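Local structure of ABC transporter substrate-binding protein-branched chain amino acid transport (Streptococcus pneumoniae, 4GNR) at residues N142-D151 / M192-P203; Y206-R217 / F236-N247. The protein binds isoleucine, and probably other branched-chain amino acids, at the cell surface and probably delivers them to an ABC transporter for uptake. All coordinates share one frame; numbering follows the deposited sequence. Where two conformers were deposited one is given.

Contact 1 of 2, residues N142-D151 / M192-P203. With MG (magnesium ion), chain D.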
loop_
_atom_site.group_PDB
_atom_site.type_symbol
_atom_site.label_atom_id
_atom_site.label_comp_id
_atom_site.label_asym_id
_atom_site.label_seq_id
_atom_site.Cartn_x
_atom_site.Cartn_y
_atom_site.Cartn_z
ATOM N N ASN A 142 24.259 -8.078 -2.148
ATOM C CA ASN A 142 25.579 -8.321 -1.546
ATOM C C ASN A 142 26.161 -7.065 -0.911
ATOM O O ASN A 142 27.289 -6.628 -1.196
ATOM C CB ASN A 142 26.513 -8.949 -2.580
ATOM C CG ASN A 142 26.023 -10.316 -3.050
ATOM O OD1 ASN A 142 25.568 -11.138 -2.258
ATOM N ND2 ASN A 142 26.156 -10.577 -4.343
ATOM N N ALA A 143 25.318 -6.440 -0.100
ATOM C CA ALA A 143 25.710 -5.232 0.639
ATOM C C ALA A 143 26.150 -5.379 2.103
ATOM O O ALA A 143 25.333 -5.674 2.962
ATOM C CB ALA A 143 24.538 -4.217 0.550
ATOM N N LYS A 144 27.444 -5.173 2.358
ATOM C CA LYS A 144 28.021 -5.221 3.710
ATOM C C LYS A 144 27.978 -3.840 4.391
ATOM O O LYS A 144 28.193 -3.724 5.596
ATOM C CB LYS A 144 29.451 -5.746 3.676
ATOM C CG LYS A 144 29.569 -7.160 3.115
ATOM C CD LYS A 144 31.003 -7.680 3.152
ATOM C CE LYS A 144 31.543 -7.783 4.572
ATOM N NZ LYS A 144 30.757 -8.731 5.406
ATOM N N LYS A 145 27.701 -2.794 3.626
ATOM C CA LYS A 145 27.597 -1.442 4.192
ATOM C C LYS A 145 26.454 -0.758 3.449
ATOM O O LYS A 145 26.362 -0.861 2.236
ATOM C CB LYS A 145 28.897 -0.626 4.090
ATOM C CG LYS A 145 30.089 -1.187 4.852
ATOM C CD LYS A 145 31.330 -0.314 4.659
ATOM C CE LYS A 145 32.546 -0.869 5.380
ATOM N NZ LYS A 145 33.767 -0.044 5.160
ATOM N N VAL A 146 25.590 -0.064 4.183
ATOM C CA VAL A 146 24.439 0.633 3.615
ATOM C C VAL A 146 24.250 1.983 4.298
ATOM O O VAL A 146 24.754 2.246 5.390
ATOM C CB VAL A 146 23.090 -0.120 3.811
ATOM C CG1 VAL A 146 23.141 -1.489 3.153
ATOM C CG2 VAL A 146 22.711 -0.184 5.285
ATOM N N VAL A 147 23.542 2.838 3.568
ATOM C CA VAL A 147 23.045 4.077 4.061
ATOM C C VAL A 147 21.524 3.838 4.326
ATOM O O VAL A 147 20.846 3.241 3.525
ATOM C CB VAL A 147 23.156 5.245 3.066
ATOM C CG1 VAL A 147 22.405 6.473 3.547
ATOM C CG2 VAL A 147 24.616 5.576 2.788
ATOM N N LEU A 148 21.018 4.314 5.456
ATOM C CA LEU A 148 19.588 4.249 5.832
ATOM C C LEU A 148 19.130 5.727 5.841
ATOM O O LEU A 148 19.727 6.556 6.559
ATOM C CB LEU A 148 19.385 3.556 7.172
ATOM C CG LEU A 148 17.943 3.366 7.652
ATOM C CD1 LEU A 148 17.078 2.611 6.620
ATOM C CD2 LEU A 148 17.935 2.651 9.006
ATOM N N TYR A 149 18.075 6.040 5.076
ATOM C CA TYR A 149 17.593 7.445 4.895
ATOM C C TYR A 149 16.086 7.382 5.024
ATOM O O TYR A 149 15.410 6.898 4.135
ATOM C CB TYR A 149 18.125 7.934 3.553
ATOM C CG TYR A 149 17.960 9.411 3.243
ATOM C CD1 TYR A 149 18.090 10.374 4.213
ATOM C CD2 TYR A 149 17.881 9.835 1.936
ATOM C CE1 TYR A 149 18.037 11.752 3.882
ATOM C CE2 TYR A 149 17.838 11.188 1.601
ATOM C CZ TYR A 149 17.919 12.138 2.574
ATOM O OH TYR A 149 17.897 13.477 2.258
ATOM N N THR A 150 15.572 7.926 6.116
ATOM C CA THR A 150 14.176 7.717 6.482
ATOM C C THR A 150 13.336 8.954 6.729
ATOM O O THR A 150 13.837 9.974 7.223
ATOM C CB THR A 150 14.205 6.897 7.858
ATOM O OG1 THR A 150 15.020 5.729 7.727
ATOM C CG2 THR A 150 12.845 6.499 8.366
ATOM N N ASP A 151 12.043 8.841 6.391
ATOM C CA ASP A 151 11.056 9.920 6.626
ATOM C C ASP A 151 10.810 9.912 8.128
ATOM O O ASP A 151 10.039 9.104 8.645
ATOM C CB ASP A 151 9.754 9.643 5.861
ATOM C CG ASP A 151 8.684 10.717 6.055
ATOM O OD1 ASP A 151 8.896 11.664 6.866
ATOM O OD2 ASP A 151 7.617 10.566 5.370
ATOM N N MET A 192 26.490 11.641 2.051
ATOM C CA MET A 192 26.536 10.205 1.704
ATOM C C MET A 192 27.505 9.825 0.599
ATOM O O MET A 192 28.173 8.816 0.687
ATOM C CB MET A 192 25.159 9.726 1.216
ATOM C CG MET A 192 24.113 9.832 2.243
ATOM S SD MET A 192 22.524 9.554 1.502
ATOM C CE MET A 192 21.602 10.038 2.945
ATOM N N LYS A 193 27.577 10.660 -0.424
ATOM C CA LYS A 193 28.367 10.412 -1.635
ATOM C C LYS A 193 29.841 10.061 -1.477
ATOM O O LYS A 193 30.411 9.231 -2.200
ATOM C CB LYS A 193 28.232 11.616 -2.563
ATOM C CG LYS A 193 28.904 11.427 -3.888
ATOM C CD LYS A 193 28.724 12.654 -4.742
ATOM C CE LYS A 193 29.427 12.543 -6.075
ATOM N NZ LYS A 193 29.258 13.802 -6.855
ATOM N N GLY A 194 30.442 10.716 -0.507
ATOM C CA GLY A 194 31.845 10.579 -0.173
ATOM C C GLY A 194 32.178 9.389 0.681
ATOM O O GLY A 194 33.314 9.268 1.149
ATOM N N LYS A 195 31.195 8.536 0.916
ATOM C CA LYS A 195 31.383 7.322 1.708
ATOM C C LYS A 195 31.142 6.083 0.871
ATOM O O LYS A 195 30.311 6.078 0.011
ATOM C CB LYS A 195 30.402 7.243 2.860
ATOM C CG LYS A 195 30.512 8.355 3.892
ATOM C CD LYS A 195 29.398 8.280 4.933
ATOM C CE LYS A 195 29.547 9.304 6.077
ATOM N NZ LYS A 195 30.754 9.072 6.935
ATOM N N ASP A 196 31.920 5.035 1.055
ATOM C CA ASP A 196 31.624 3.871 0.277
ATOM C C ASP A 196 30.389 3.270 0.937
ATOM O O ASP A 196 30.189 3.341 2.155
ATOM C CB ASP A 196 32.720 2.822 0.339
ATOM C CG ASP A 196 32.547 1.722 -0.717
ATOM O OD1 ASP A 196 31.813 1.963 -1.701
ATOM O OD2 ASP A 196 33.158 0.637 -0.568
ATOM N N PHE A 197 29.486 2.799 0.114
ATOM C CA PHE A 197 28.255 2.101 0.582
ATOM C C PHE A 197 27.881 1.271 -0.609
ATOM O O PHE A 197 28.306 1.571 -1.728
ATOM C CB PHE A 197 27.098 2.986 1.078
ATOM C CG PHE A 197 26.735 4.033 0.131
ATOM C CD1 PHE A 197 25.879 3.784 -0.915
ATOM C CD2 PHE A 197 27.296 5.278 0.249
ATOM C CE1 PHE A 197 25.591 4.767 -1.820
ATOM C CE2 PHE A 197 27.022 6.254 -0.645
ATOM C CZ PHE A 197 26.173 6.011 -1.681
ATOM N N ASP A 198 27.084 0.238 -0.346
ATOM C CA ASP A 198 26.660 -0.687 -1.383
ATOM C C ASP A 198 25.197 -0.481 -1.778
ATOM O O ASP A 198 24.762 -0.962 -2.806
ATOM C CB ASP A 198 26.852 -2.122 -0.878
ATOM C CG ASP A 198 28.284 -2.423 -0.495
ATOM O OD1 ASP A 198 29.200 -2.006 -1.218
ATOM O OD2 ASP A 198 28.502 -3.134 0.510
ATOM N N ALA A 199 24.426 0.198 -0.936
ATOM C CA ALA A 199 23.011 0.461 -1.201
ATOM C C ALA A 199 22.515 1.534 -0.258
ATOM O O ALA A 199 23.126 1.761 0.805
ATOM C CB ALA A 199 22.176 -0.832 -1.030
ATOM N N ILE A 200 21.429 2.181 -0.677
ATOM C CA ILE A 200 20.753 3.175 0.143
ATOM C C ILE A 200 19.303 2.667 0.349
ATOM O O ILE A 200 18.614 2.416 -0.624
ATOM C CB ILE A 200 20.679 4.569 -0.503
ATOM C CG1 ILE A 200 22.066 5.053 -0.937
ATOM C CG2 ILE A 200 20.046 5.546 0.471
ATOM C CD1 ILE A 200 22.031 6.442 -1.599
ATOM N N VAL A 201 18.911 2.473 1.593
ATOM C CA VAL A 201 17.558 2.020 1.959
ATOM C C VAL A 201 16.767 3.273 2.336
ATOM O O VAL A 201 17.202 4.011 3.216
ATOM C CB VAL A 201 17.613 0.999 3.105
ATOM C CG1 VAL A 201 16.221 0.649 3.571
ATOM C CG2 VAL A 201 18.342 -0.274 2.653
ATOM N N VAL A 202 15.625 3.490 1.671
ATOM C CA VAL A 202 14.827 4.704 1.833
ATOM C C VAL A 202 13.366 4.408 2.178
ATOM O O VAL A 202 12.510 4.327 1.305
ATOM C CB VAL A 202 14.879 5.594 0.550
ATOM C CG1 VAL A 202 14.127 6.924 0.761
ATOM C CG2 VAL A 202 16.338 5.870 0.122
ATOM N N PRO A 203 13.062 4.258 3.477
ATOM C CA PRO A 203 11.682 4.092 3.910
ATOM C C PRO A 203 10.984 5.470 3.785
ATOM O O PRO A 203 11.385 6.451 4.397
ATOM C CB PRO A 203 11.815 3.641 5.373
ATOM C CG PRO A 203 13.202 3.139 5.499
ATOM C CD PRO A 203 14.000 4.051 4.594
HETATM MG MG MG D . 33.213 -0.946 -1.999
HETATM O O HOH W 1 29.569 -5.328 0.099
HETATM O O HOH W 2 34.078 -0.269 2.276
HETATM O O HOH W 3 31.653 -0.252 -3.141
HETATM O O HOH W 4 31.791 -1.901 -0.936
HETATM O O HOH W 5 34.493 0.372 -3.308
HETATM O O HOH W 6 34.574 -2.016 -0.674
HETATM O O HOH W 7 33.471 -2.528 -3.209
#

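Contact 2 of 2, residues Y206-R217 / F236-N247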
loop_
_atom_site.group_PDB
_atom_site.type_symbol
_atom_site.label_atom_id
_atom_site.label_comp_id
_atom_site.label_asym_id
_atom_site.label_seq_id
_atom_site.Cartn_x
_atom_site.Cartn_y
_atom_site.Cartn_z
ATOM N N TYR A 206 6.191 8.221 -2.029
ATOM C CA TYR A 206 6.677 8.534 -3.355
ATOM C C TYR A 206 7.118 9.960 -3.585
ATOM O O TYR A 206 8.055 10.178 -4.351
ATOM C CB TYR A 206 5.660 8.122 -4.453
ATOM C CG TYR A 206 4.379 8.944 -4.446
ATOM C CD1 TYR A 206 4.266 10.122 -5.165
ATOM C CD2 TYR A 206 3.276 8.551 -3.728
ATOM C CE1 TYR A 206 3.097 10.880 -5.173
ATOM C CE2 TYR A 206 2.109 9.304 -3.723
ATOM C CZ TYR A 206 2.024 10.467 -4.437
ATOM O OH TYR A 206 0.826 11.149 -4.428
ATOM N N ASN A 207 6.455 10.936 -2.981
ATOM C CA ASN A 207 6.828 12.333 -3.237
ATOM C C ASN A 207 8.245 12.610 -2.846
ATOM O O ASN A 207 8.960 13.324 -3.535
ATOM C CB ASN A 207 5.837 13.336 -2.656
ATOM C CG ASN A 207 4.717 13.666 -3.630
ATOM O OD1 ASN A 207 4.980 13.940 -4.804
ATOM N ND2 ASN A 207 3.489 13.710 -3.146
ATOM N N GLU A 208 8.652 12.086 -1.695
ATOM C CA GLU A 208 10.008 12.264 -1.221
ATOM C C GLU A 208 10.973 11.254 -1.868
ATOM O O GLU A 208 12.047 11.630 -2.348
ATOM C CB GLU A 208 10.095 12.173 0.299
ATOM C CG GLU A 208 9.359 13.286 1.039
ATOM C CD GLU A 208 7.834 13.225 0.887
ATOM O OE1 GLU A 208 7.254 12.135 1.036
ATOM O OE2 GLU A 208 7.237 14.316 0.679
ATOM N N ALA A 209 10.600 9.973 -1.863
ATOM C CA ALA A 209 11.488 8.975 -2.411
ATOM C C ALA A 209 11.842 9.239 -3.870
ATOM O O ALA A 209 12.994 9.051 -4.253
ATOM C CB ALA A 209 10.895 7.581 -2.228
ATOM N N GLY A 210 10.876 9.644 -4.674
ATOM C CA GLY A 210 11.177 9.903 -6.078
ATOM C C GLY A 210 12.146 11.069 -6.245
ATOM O O GLY A 210 13.061 11.037 -7.078
ATOM N N LYS A 211 11.938 12.132 -5.467
ATOM C CA LYS A 211 12.857 13.300 -5.498
ATOM C C LYS A 211 14.258 12.906 -5.003
ATOM O O LYS A 211 15.262 13.387 -5.515
ATOM C CB LYS A 211 12.276 14.453 -4.690
ATOM C CG LYS A 211 11.015 15.051 -5.298
ATOM C CD LYS A 211 10.467 16.193 -4.456
ATOM C CE LYS A 211 9.140 16.763 -4.963
ATOM N NZ LYS A 211 8.017 15.786 -4.809
ATOM N N ILE A 212 14.329 12.048 -3.989
ATOM C CA ILE A 212 15.614 11.551 -3.471
ATOM C C ILE A 212 16.360 10.795 -4.584
ATOM O O ILE A 212 17.555 11.009 -4.792
ATOM C CB ILE A 212 15.410 10.689 -2.225
ATOM C CG1 ILE A 212 14.995 11.579 -1.040
ATOM C CG2 ILE A 212 16.668 9.874 -1.921
ATOM C CD1 ILE A 212 14.433 10.817 0.126
ATOM N N VAL A 213 15.660 9.904 -5.281
ATOM C CA VAL A 213 16.280 9.165 -6.387
ATOM C C VAL A 213 16.787 10.146 -7.458
ATOM O O VAL A 213 17.904 10.044 -7.950
ATOM C CB VAL A 213 15.279 8.170 -6.992
ATOM C CG1 VAL A 213 15.823 7.609 -8.299
ATOM C CG2 VAL A 213 15.010 7.056 -5.973
ATOM N N ASN A 214 15.934 11.110 -7.762
ATOM C CA ASN A 214 16.236 12.126 -8.751
ATOM C C ASN A 214 17.531 12.881 -8.456
ATOM O O ASN A 214 18.394 13.092 -9.319
ATOM C CB ASN A 214 15.108 13.138 -8.770
ATOM C CG ASN A 214 15.347 14.196 -9.784
ATOM O OD1 ASN A 214 15.847 15.252 -9.442
ATOM N ND2 ASN A 214 15.178 13.863 -11.053
ATOM N N GLN A 215 17.610 13.351 -7.223
ATOM C CA GLN A 215 18.770 14.110 -6.756
ATOM C C GLN A 215 20.019 13.254 -6.540
ATOM O O GLN A 215 21.146 13.699 -6.814
ATOM C CB GLN A 215 18.401 14.916 -5.524
ATOM C CG GLN A 215 17.402 16.023 -5.869
ATOM C CD GLN A 215 16.854 16.786 -4.680
ATOM O OE1 GLN A 215 17.580 17.122 -3.750
ATOM N NE2 GLN A 215 15.550 17.106 -4.739
ATOM N N ALA A 216 19.840 12.035 -6.056
ATOM C CA ALA A 216 20.974 11.132 -5.827
ATOM C C ALA A 216 21.645 10.799 -7.147
ATOM O O ALA A 216 22.863 10.954 -7.310
ATOM C CB ALA A 216 20.522 9.856 -5.098
ATOM N N ARG A 217 20.844 10.342 -8.091
ATOM C CA ARG A 217 21.365 9.984 -9.411
ATOM C C ARG A 217 21.954 11.225 -10.087
ATOM O O ARG A 217 22.998 11.157 -10.741
ATOM C CB ARG A 217 20.227 9.357 -10.207
ATOM C CG ARG A 217 19.660 8.067 -9.584
ATOM C CD ARG A 217 20.516 6.870 -9.912
ATOM N NE ARG A 217 19.980 5.607 -9.343
ATOM C CZ ARG A 217 20.391 4.986 -8.230
ATOM N NH1 ARG A 217 21.347 5.491 -7.473
ATOM N NH2 ARG A 217 19.861 3.823 -7.902
ATOM N N PHE A 236 5.815 7.741 -8.537
ATOM C CA PHE A 236 7.199 7.614 -8.050
ATOM C C PHE A 236 8.160 7.790 -9.249
ATOM O O PHE A 236 9.156 8.521 -9.162
ATOM C CB PHE A 236 7.403 6.227 -7.419
ATOM C CG PHE A 236 8.852 5.885 -7.190
ATOM C CD1 PHE A 236 9.569 6.445 -6.143
ATOM C CD2 PHE A 236 9.510 5.011 -8.046
ATOM C CE1 PHE A 236 10.897 6.130 -5.954
ATOM C CE2 PHE A 236 10.830 4.708 -7.874
ATOM C CZ PHE A 236 11.541 5.273 -6.819
ATOM N N VAL A 237 7.862 7.109 -10.352
ATOM C CA VAL A 237 8.699 7.187 -11.548
ATOM C C VAL A 237 8.697 8.617 -12.110
ATOM O O VAL A 237 9.742 9.133 -12.525
ATOM C CB VAL A 237 8.272 6.154 -12.609
ATOM C CG1 VAL A 237 9.109 6.338 -13.892
ATOM C CG2 VAL A 237 8.413 4.726 -12.067
ATOM N N GLN A 238 7.542 9.265 -12.115
ATOM C CA GLN A 238 7.456 10.652 -12.605
ATOM C C GLN A 238 8.344 11.591 -11.773
ATOM O O GLN A 238 8.999 12.488 -12.307
ATOM C CB GLN A 238 6.023 11.147 -12.609
ATOM C CG GLN A 238 5.240 10.578 -13.768
ATOM C CD GLN A 238 3.748 10.815 -13.669
ATOM O OE1 GLN A 238 3.275 11.535 -12.788
ATOM N NE2 GLN A 238 2.992 10.183 -14.558
ATOM N N GLN A 239 8.352 11.410 -10.460
ATOM C CA GLN A 239 9.164 12.222 -9.529
ATOM C C GLN A 239 10.662 11.929 -9.734
ATOM O O GLN A 239 11.497 12.841 -9.754
ATOM C CB GLN A 239 8.727 12.005 -8.072
ATOM C CG GLN A 239 7.297 12.492 -7.767
ATOM C CD GLN A 239 7.144 13.975 -7.924
ATOM O OE1 GLN A 239 7.960 14.738 -7.423
ATOM N NE2 GLN A 239 6.075 14.401 -8.581
ATOM N N ALA A 240 11.003 10.659 -9.909
ATOM C CA ALA A 240 12.402 10.285 -10.119
ATOM C C ALA A 240 12.959 10.679 -11.492
ATOM O O ALA A 240 14.117 11.085 -11.615
ATOM C CB ALA A 240 12.566 8.769 -9.976
ATOM N N THR A 241 12.041 10.609 -12.451
ATOM C CA THR A 241 12.195 10.724 -13.904
ATOM C C THR A 241 12.660 9.321 -14.330
ATOM O O THR A 241 13.479 8.660 -13.676
ATOM C CB THR A 241 13.132 11.800 -14.435
ATOM O OG1 THR A 241 14.518 11.503 -14.171
ATOM C CG2 THR A 241 12.731 13.159 -13.911
ATOM N N ALA A 242 12.091 8.850 -15.426
ATOM C CA ALA A 242 12.406 7.490 -15.918
ATOM C C ALA A 242 13.899 7.259 -16.093
ATOM O O ALA A 242 14.434 6.223 -15.751
ATOM C CB ALA A 242 11.666 7.187 -17.204
ATOM N N GLU A 243 14.615 8.288 -16.522
ATOM C CA GLU A 243 16.072 8.188 -16.713
ATOM C C GLU A 243 16.814 7.731 -15.445
ATOM O O GLU A 243 17.561 6.740 -15.440
ATOM C CB GLU A 243 16.638 9.551 -17.136
ATOM C CG GLU A 243 18.140 9.559 -17.353
ATOM C CD GLU A 243 18.676 10.943 -17.660
ATOM O OE1 GLU A 243 17.951 11.938 -17.433
ATOM O OE2 GLU A 243 19.837 11.036 -18.106
ATOM N N LYS A 244 16.582 8.462 -14.364
ATOM C CA LYS A 244 17.229 8.189 -13.072
ATOM C C LYS A 244 16.637 7.037 -12.289
ATOM O O LYS A 244 17.200 6.590 -11.273
ATOM C CB LYS A 244 17.217 9.449 -12.236
ATOM C CG LYS A 244 18.086 10.516 -12.875
ATOM C CD LYS A 244 18.032 11.805 -12.109
ATOM C CE LYS A 244 19.043 12.832 -12.590
ATOM N NZ LYS A 244 18.932 13.229 -14.012
ATOM N N ALA A 245 15.488 6.557 -12.746
ATOM C CA ALA A 245 14.859 5.433 -12.040
ATOM C C ALA A 245 15.471 4.087 -12.474
ATOM O O ALA A 245 14.801 3.195 -13.019
ATOM C CB ALA A 245 13.350 5.483 -12.224
ATOM N N SER A 246 16.766 3.978 -12.188
ATOM C CA SER A 246 17.557 2.786 -12.493
ATOM C C SER A 246 18.251 2.319 -11.233
ATOM O O SER A 246 18.510 3.098 -10.324
ATOM C CB SER A 246 18.543 3.020 -13.630
ATOM O OG SER A 246 17.814 3.274 -14.823
ATOM N N ASN A 247 18.505 1.028 -11.176
ATOM C CA ASN A 247 19.109 0.385 -10.009
ATOM C C ASN A 247 18.213 0.660 -8.764
ATOM O O ASN A 247 18.684 0.973 -7.676
ATOM C CB ASN A 247 20.538 0.853 -9.822
ATOM C CG ASN A 247 21.472 -0.264 -9.403
ATOM O OD1 ASN A 247 21.105 -1.443 -9.449
ATOM N ND2 ASN A 247 22.711 0.087 -9.071
#

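Contact 1 of 2, residues N142-D151 / M192-P203
Tyr149 CG lies anti to the backbone N (chi1 -170°) and Met192 runs on extended past CG (chi2 169°), which carries the Met192 methyl over one ring face: CE stands 3.7 Å from the Tyr149 ring centroid, 13° off the normal, in a CH-pi contact, and SD, farther above the same face, makes this a Met-aromatic contact. Val147 CG1 meets Met192 SD at 3.7 Å, while its CG2 sits over a face of the Phe197 ring, 4.0 Å from the centroid. On the other face of the sheet from Val147, Leu148 CD1 touches Val201 CG1 and, farther off, Pro203 CD.

Parallel backbone hydrogen bonds run from Val147 N to Ala199 O (3.0 Å), Val201 N to Val147 O (2.8 Å), Tyr149 N to Val201 O and Asp151 N to Pro203 O. At the strands' N-terminal ends Asp198 OD2 accepts from Lys144 N through its anti lone pair and from Lys145 N above the carboxylate plane. Asp196 OD2 binds a magnesium ion (2.1 Å) with five waters, one of which donates to Asp198 OD1. Strands 145-151 and 199-201, with Met192 of helix 186-193 on their Val147 face, are parallel neighbours in one lobe of the periplasmic-binding-protein fold.

Contact 2 of 2, residues Y206-R217 / F236-N247
Helix-to-helix packing makes up the first half of this contact and helix-to-loop bonding the second: helix 206-217 lies against helix 236-240 and the turns that follow it, on one face of the seven-stranded sheet. The two axes approach to 7.3 Å with their N-to-C directions 35° apart. Gly210, which has no side chain to hold the helices apart, lies at the close approach: its O is 3.2 Å from Ala240 CA in a CA-H...O contact. Gln239 enters beside it as a knob among Tyr206, Asn207, Gly210 and Lys211. Its chain bends at chi2 (-64°), and OE1 receives Lys211 NZ at 2.8 Å from above the amide carbonyl plane; that ammonium also bonds Asn207 O, while Gln239 NE2 is held by Glu235.

Toward the sheet, Phe236 CZ meets Val213 CG2 at 4.0 Å, their side chains crossing at about a right angle, and Val213 CG1 packs on Ala240 CB. Both helices follow parallel strands, 199-201 and 225-227, so this is neighbouring-helix packing of the alternating beta-alpha lobe of a periplasmic binding protein.

At the C-terminal end of helix 234-240, Asn214 ND2 donates to Ala240 O (3.0 Å, 172° at the hydrogen), which also accepts from Thr241 OG1. Lys244 and Arg217 slide past each other in opposite directions, Arg217 CB to Lys244 CG being 3.6 Å. Arg217 then turns at chi2 and grips Ser246 O side-on, with NE at 3.1 Å and NH2 at 2.9 Å from that oxygen; its NH1 bonds Ile221 O and Lys223 O.

Contact 1 closes before contact 2 opens, and the chain passes directly from strand 199-201 into helix 206-218, so the sheet of contact 1 runs straight into the first helix of contact 2. Their centres are 16 Å apart, on the same side of the chain's centre. Contact 1 lies within the mixed seven-stranded sheet, whereas contact 2 lies among the helices and following turns on one face of it. Ile212 joins them: its CD1 touches Tyr149 CE2 at 3.7 Å and Val202 CG1 at 4.0 Å. Bound isoleucine is about 9 Å from the Asp151 side chain and about 7 Å from that of Tyr206; Tyr205, just before helix 206-218, lines its pocket, so this lobe forms part of the wall.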